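Glutaredoxin from Chlorella sorokiniana probably reduces disulfides and glutathione mixed disulfides as a thioredoxin-fold oxidoreductase that draws on glutathione, and so serves cell redox homeostasis. Local coordinates of one contact, PDB 4I2U (chain A, 1.30 Å), residues Cys28-Arg33 and Gly83-Asp88, beside the matching contact of the related glutaredoxin, CPYC type from Chlamydomonas reinhardtii, PDB 7NCV (chain B, 1.50 Å), residues Cys30-Asn35 and Gly84-Ala89. Structure 2 is superposed on structure 1 by the backbone atoms of these residues (RMSD 0.16 Å); each is numbered along its deposited sequence.

Structure 1 (4I2U); sequences CVKGKR and GGDDTD. With GSH (glutathione), chain C.
Lys30 and Asp85 form the salt bridge that joins helix 26-36, whose start carries Cys28, second cysteine of a probable thioredoxin-type CxxC motif, to helix 84-93, which follows edge strand 79-82 of the thioredoxin-fold sheet in sequence. Lys30 NZ donates to Asp85 OD1 at 2.7 Å, nearly in line with the C-O bond. The lysine leaves with CG anti to the backbone N (chi1 178°) and bends at chi3 to bring the ammonium there. Its aliphatic part packs across Asp88, Lys30 CG to Asp88 CB 3.8 Å, and passes Gly84 O. A water donates both to Lys30 O and to Asp88 OD1, bridging the helices. The nearest CA atoms across the contact are those of Gly31 and Gly84, 4.5 Å apart, and Thr87 CG2 lies 4.0 Å from Gly31 O. Thr87 OG1 and Thr87 N grip O of the N-cap residue Gly83 from opposite faces, and Asp86 OD2 accepts from Gly83 N. In the glutathione pocket, the helix's first N-H groups meet one ligand carboxylate: Gly84 N donates to O12 and Asp85 N to O11, both at 2.9 Å.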
loop_
_atom_site.group_PDB
_atom_site.type_symbol
_atom_site.label_atom_id
_atom_site.label_comp_id
_atom_site.label_asym_id
_atom_site.label_seq_id
_atom_site.Cartn_x
_atom_site.Cartn_y
_atom_site.Cartn_z
ATOM N N CYS A 28 2.656 7.912 -5.392
ATOM C CA CYS A 28 3.078 7.305 -4.139
ATOM C C CYS A 28 2.964 8.298 -2.995
ATOM O O CYS A 28 2.447 7.965 -1.924
ATOM C CB CYS A 28 4.507 6.764 -4.267
ATOM S SG CYS A 28 4.603 5.408 -5.438
ATOM N N VAL A 29 3.410 9.531 -3.220
ATOM C CA VAL A 29 3.255 10.581 -2.207
ATOM C C VAL A 29 1.776 10.779 -1.881
ATOM O O VAL A 29 1.389 10.895 -0.714
ATOM C CB VAL A 29 3.880 11.908 -2.702
ATOM C CG1 VAL A 29 3.543 13.043 -1.762
ATOM C CG2 VAL A 29 5.387 11.753 -2.840
ATOM N N LYS A 30 0.939 10.833 -2.907
ATOM C CA LYS A 30 -0.499 11.022 -2.700
ATOM C C LYS A 30 -1.103 9.874 -1.874
ATOM O O LYS A 30 -1.918 10.100 -0.979
ATOM C CB LYS A 30 -1.182 11.110 -4.066
ATOM C CG LYS A 30 -2.685 11.262 -4.047
ATOM C CD LYS A 30 -3.257 11.168 -5.476
ATOM C CE LYS A 30 -2.713 12.246 -6.400
ATOM N NZ LYS A 30 -3.612 12.385 -7.597
ATOM N N GLY A 31 -0.722 8.638 -2.174
ATOM C CA GLY A 31 -1.206 7.489 -1.427
ATOM C C GLY A 31 -0.755 7.525 0.023
ATOM O O GLY A 31 -1.533 7.254 0.945
ATOM N N LYS A 32 0.512 7.855 0.248
ATOM C CA LYS A 32 1.024 8.005 1.595
ATOM C C LYS A 32 0.281 9.069 2.376
ATOM O O LYS A 32 -0.124 8.827 3.520
ATOM C CB LYS A 32 2.514 8.322 1.577
ATOM C CG LYS A 32 3.385 7.174 1.093
ATOM C CD LYS A 32 4.783 7.654 0.765
ATOM C CE LYS A 32 5.724 6.507 0.462
ATOM N NZ LYS A 32 7.015 7.009 -0.039
ATOM N N ARG A 33 0.079 10.240 1.783
ATOM C CA ARG A 33 -0.608 11.320 2.485
ATOM C C ARG A 33 -2.038 10.950 2.813
ATOM O O ARG A 33 -2.552 11.306 3.876
ATOM C CB ARG A 33 -0.528 12.619 1.684
ATOM C CG ARG A 33 0.871 13.237 1.704
ATOM C CD ARG A 33 1.011 14.422 0.740
ATOM N NE ARG A 33 2.304 15.092 0.900
ATOM C CZ ARG A 33 2.844 15.928 0.014
ATOM N NH1 ARG A 33 2.213 16.213 -1.121
ATOM N NH2 ARG A 33 4.030 16.483 0.268
ATOM N N GLY A 83 -4.025 2.025 -6.803
ATOM C CA GLY A 83 -2.888 2.923 -6.816
ATOM C C GLY A 83 -3.122 4.202 -6.040
ATOM O O GLY A 83 -3.902 4.233 -5.068
ATOM N N GLY A 84 -2.427 5.264 -6.423
ATOM C CA GLY A 84 -2.464 6.492 -5.650
ATOM C C GLY A 84 -3.782 7.228 -5.763
ATOM O O GLY A 84 -4.340 7.676 -4.742
ATOM N N ASP A 85 -4.278 7.390 -6.988
ATOM C CA ASP A 85 -5.574 8.011 -7.180
ATOM C C ASP A 85 -6.655 7.208 -6.466
ATOM O O ASP A 85 -7.521 7.781 -5.831
ATOM C CB ASP A 85 -5.904 8.125 -8.657
ATOM C CG ASP A 85 -5.100 9.201 -9.360
ATOM O OD1 ASP A 85 -4.514 10.075 -8.684
ATOM O OD2 ASP A 85 -5.060 9.133 -10.597
ATOM N N ASP A 86 -6.605 5.882 -6.561
ATOM C CA ASP A 86 -7.616 5.048 -5.904
ATOM C C ASP A 86 -7.574 5.230 -4.397
ATOM O O ASP A 86 -8.623 5.348 -3.739
ATOM C CB ASP A 86 -7.412 3.556 -6.201
ATOM C CG ASP A 86 -7.606 3.194 -7.645
ATOM O OD1 ASP A 86 -8.479 3.787 -8.313
ATOM O OD2 ASP A 86 -6.882 2.283 -8.101
ATOM N N THR A 87 -6.379 5.234 -3.826
ATOM C CA THR A 87 -6.244 5.314 -2.382
ATOM C C THR A 87 -6.725 6.672 -1.892
ATOM O O THR A 87 -7.408 6.766 -0.858
ATOM C CB THR A 87 -4.793 5.047 -1.955
ATOM O OG1 THR A 87 -4.415 3.719 -2.332
ATOM C CG2 THR A 87 -4.624 5.172 -0.452
ATOM N N ASP A 88 -6.373 7.727 -2.598
ATOM C CA ASP A 88 -6.856 9.055 -2.265
ATOM C C ASP A 88 -8.382 9.135 -2.335
ATOM O O ASP A 88 -9.026 9.710 -1.455
ATOM C CB ASP A 88 -6.229 10.066 -3.213
ATOM C CG ASP A 88 -6.589 11.472 -2.863
ATOM O OD1 ASP A 88 -6.041 11.986 -1.863
ATOM O OD2 ASP A 88 -7.441 12.045 -3.578
HETATM N N1 GSH C . -2.872 6.608 -11.916
HETATM C CA1 GSH C . -1.809 5.789 -11.314
HETATM C C1 GSH C . -2.032 5.818 -9.824
HETATM O O11 GSH C . -2.997 6.479 -9.395
HETATM O O12 GSH C . -1.282 5.163 -9.055
HETATM C CB1 GSH C . -0.460 6.347 -11.763
HETATM C CG1 GSH C . 0.727 5.519 -11.286
HETATM C CD1 GSH C . 1.930 5.687 -12.198
HETATM O OE1 GSH C . 1.821 5.690 -13.426
HETATM N N2 GSH C . 3.110 5.783 -11.613
HETATM C CA2 GSH C . 4.357 5.831 -12.383
HETATM C C2 GSH C . 4.933 4.455 -12.631
HETATM O O2 GSH C . 4.564 3.489 -11.982
HETATM C CB2 GSH C . 5.383 6.715 -11.673
HETATM S SG2 GSH C . 4.908 8.466 -11.694
HETATM N N3 GSH C . 5.817 4.343 -13.611
HETATM C CA3 GSH C . 6.313 3.051 -14.021
HETATM C C3 GSH C . 7.287 2.415 -13.060
HETATM O O31 GSH C . 7.798 3.067 -12.127
HETATM O O32 GSH C . 7.533 1.205 -13.274
HETATM O O HOH W 1 -3.625 12.310 -0.639
#

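Structure 2 (7NCV); sequences CVKAKN and GGDDTA. With ACT (acetate ion), chain D.
The salt bridge between Lys32 and Asp86 ties the two helices together: Lys32 NZ donates to Asp86 OD1 at 2.7 Å, nearly in line with the C-O bond. CG of the lysine stands anti to the backbone N (chi1 -172°), and a bend at chi3 carries the ammonium to the carboxylate. The aliphatic part packs on the methyl group of Ala89, Lys32 CG to Ala89 CB 3.7 Å, and passes Gly85 O. The nearest CA atoms across the contact are those of Ala33 and Gly85, 4.4 Å apart. The methyl group of Ala33 lies against Gly85, its CB 4.0 Å from Gly85 CA, while Thr88 CG2 lies 3.8 Å from Ala33 O. The same methyl group, on a buried residue, also touches Pro73 and Val75. Thr88 OG1 and Thr88 N grip O of the N-cap residue Gly84 from opposite faces, and Asp87 OD2 accepts from Gly84 N. The helix's first N-H groups meet the carboxylate of an acetate ion: Gly85 N donates to its O at 2.7 Å and Asp86 N to its OXT at 3.0 Å.

How the two compare
Within the contact, Asp88(A) is exchanged for Ala89(B): CG, OD1 and OD2 go, and with them the carboxylate that accepts from a water in structure 1. That water, modelled in structure 1, also donates to Lys30(A) O, so the bridge through Asp88(A) cannot form in the same way. A negative charge goes too; it lies near the lysine without touching its ammonium, and its loss may slightly alter the local electrostatics. The CB atoms coincide within the error, and the packing stays: Asp88(A) CB to Lys30(A) CG is 3.8 Å, Ala89(B) CB to Lys32(B) CG 3.7 Å.

From Gly31(A) to Ala33(B) a methyl group comes into the buried interface. Ala33(B) CB touches Gly85(B) CA at 4.0 Å and Cys30(B) O at 3.5 Å, contacts that a glycine cannot make, while the compared CA atoms coincide within the error. Lys30(A), Asp85(A), Thr87(A) and their counterparts keep their places; Lys30(A) NZ - Asp85(A) OD1 and Lys32(B) NZ - Asp86(B) OD1 both measure 2.7 Å.

Where structure 1 has glutathione, structure 2 has an acetate ion, probably from the crystallisation liquor, at the carboxylate position. On the exposed side, Arg33(A) gives way to Asn35(B): NE, CZ, NH1 and NH2 go, and the positive charge with them, while CD of Arg33(A) and ND2 of Asn35(B) are 0.4 Å apart.

Structure 2 (7NCV)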
loop_
_atom_site.group_PDB
_atom_site.type_symbol
_atom_site.label_atom_id
_atom_site.label_comp_id
_atom_site.label_asym_id
_atom_site.label_seq_id
_atom_site.Cartn_x
_atom_site.Cartn_y
_atom_site.Cartn_z
ATOM N N CYS B 30 2.879 8.002 -5.420
ATOM C CA CYS B 30 3.193 7.324 -4.152
ATOM C C CYS B 30 2.932 8.274 -2.994
ATOM O O CYS B 30 2.358 7.890 -1.966
ATOM C CB CYS B 30 4.643 6.868 -4.158
ATOM S SG CYS B 30 5.005 5.532 -5.344
ATOM N N VAL B 31 3.298 9.557 -3.164
ATOM C CA VAL B 31 3.037 10.533 -2.124
ATOM C C VAL B 31 1.537 10.691 -1.923
ATOM O O VAL B 31 1.069 10.818 -0.796
ATOM C CB VAL B 31 3.721 11.884 -2.451
ATOM C CG1 VAL B 31 3.350 12.945 -1.380
ATOM C CG2 VAL B 31 5.214 11.687 -2.540
ATOM N N LYS B 32 0.752 10.709 -3.007
ATOM C CA LYS B 32 -0.695 10.829 -2.856
ATOM C C LYS B 32 -1.229 9.688 -2.008
ATOM O O LYS B 32 -2.059 9.915 -1.116
ATOM C CB LYS B 32 -1.326 10.808 -4.246
ATOM C CG LYS B 32 -2.808 11.123 -4.279
ATOM C CD LYS B 32 -3.324 11.246 -5.730
ATOM C CE LYS B 32 -2.738 12.380 -6.481
ATOM N NZ LYS B 32 -3.601 12.600 -7.702
ATOM N N ALA B 33 -0.732 8.465 -2.237
ATOM C CA ALA B 33 -1.194 7.338 -1.432
ATOM C C ALA B 33 -0.743 7.453 0.009
ATOM O O ALA B 33 -1.535 7.192 0.920
ATOM C CB ALA B 33 -0.653 6.057 -2.038
ATOM N N LYS B 34 0.518 7.844 0.216
ATOM C CA LYS B 34 1.045 7.948 1.574
ATOM C C LYS B 34 0.296 9.017 2.339
ATOM O O LYS B 34 -0.091 8.826 3.496
ATOM C CB LYS B 34 2.527 8.282 1.511
ATOM C CG LYS B 34 3.355 7.108 1.048
ATOM C CD LYS B 34 4.744 7.717 0.647
ATOM C CE LYS B 34 5.682 6.565 0.303
ATOM N NZ LYS B 34 7.007 7.224 -0.051
ATOM N N ASN B 35 0.041 10.172 1.690
ATOM C CA ASN B 35 -0.636 11.262 2.383
ATOM C C ASN B 35 -2.050 10.840 2.761
ATOM O O ASN B 35 -2.551 11.220 3.835
ATOM C CB ASN B 35 -0.670 12.499 1.502
ATOM C CG ASN B 35 0.652 13.244 1.510
ATOM O OD1 ASN B 35 1.544 12.979 2.315
ATOM N ND2 ASN B 35 0.768 14.222 0.566
ATOM N N GLY B 84 -3.894 2.100 -6.668
ATOM C CA GLY B 84 -2.780 3.017 -6.697
ATOM C C GLY B 84 -3.038 4.310 -5.959
ATOM O O GLY B 84 -3.833 4.370 -5.009
ATOM N N GLY B 85 -2.355 5.369 -6.406
ATOM C CA GLY B 85 -2.397 6.615 -5.647
ATOM C C GLY B 85 -3.734 7.316 -5.759
ATOM O O GLY B 85 -4.334 7.711 -4.745
ATOM N N ASP B 86 -4.245 7.461 -6.986
ATOM C CA ASP B 86 -5.580 8.038 -7.122
ATOM C C ASP B 86 -6.620 7.203 -6.402
ATOM O O ASP B 86 -7.532 7.755 -5.772
ATOM C CB ASP B 86 -5.950 8.178 -8.595
ATOM C CG ASP B 86 -5.337 9.410 -9.214
ATOM O OD1 ASP B 86 -4.732 10.240 -8.484
ATOM O OD2 ASP B 86 -5.486 9.601 -10.460
ATOM N N ASP B 87 -6.519 5.858 -6.485
ATOM C CA ASP B 87 -7.512 5.023 -5.818
ATOM C C ASP B 87 -7.474 5.266 -4.308
ATOM O O ASP B 87 -8.521 5.272 -3.641
ATOM C CB ASP B 87 -7.234 3.552 -6.086
ATOM C CG ASP B 87 -7.353 3.183 -7.527
ATOM O OD1 ASP B 87 -8.287 3.708 -8.241
ATOM O OD2 ASP B 87 -6.574 2.300 -7.984
ATOM N N THR B 88 -6.269 5.314 -3.735
ATOM C CA THR B 88 -6.166 5.448 -2.290
ATOM C C THR B 88 -6.664 6.807 -1.837
ATOM O O THR B 88 -7.392 6.906 -0.820
ATOM C CB THR B 88 -4.707 5.203 -1.857
ATOM O OG1 THR B 88 -4.325 3.892 -2.317
ATOM C CG2 THR B 88 -4.574 5.210 -0.320
ATOM N N ALA B 89 -6.328 7.868 -2.586
ATOM C CA ALA B 89 -6.859 9.192 -2.253
ATOM C C ALA B 89 -8.376 9.240 -2.387
ATOM O O ALA B 89 -9.052 9.862 -1.553
ATOM C CB ALA B 89 -6.201 10.249 -3.162
HETATM C C ACT D . -1.789 5.943 -9.619
HETATM O O ACT D . -1.135 5.304 -8.772
HETATM O OXT ACT D . -2.918 6.474 -9.431
HETATM C CH3 ACT D . -1.170 6.111 -11.061
#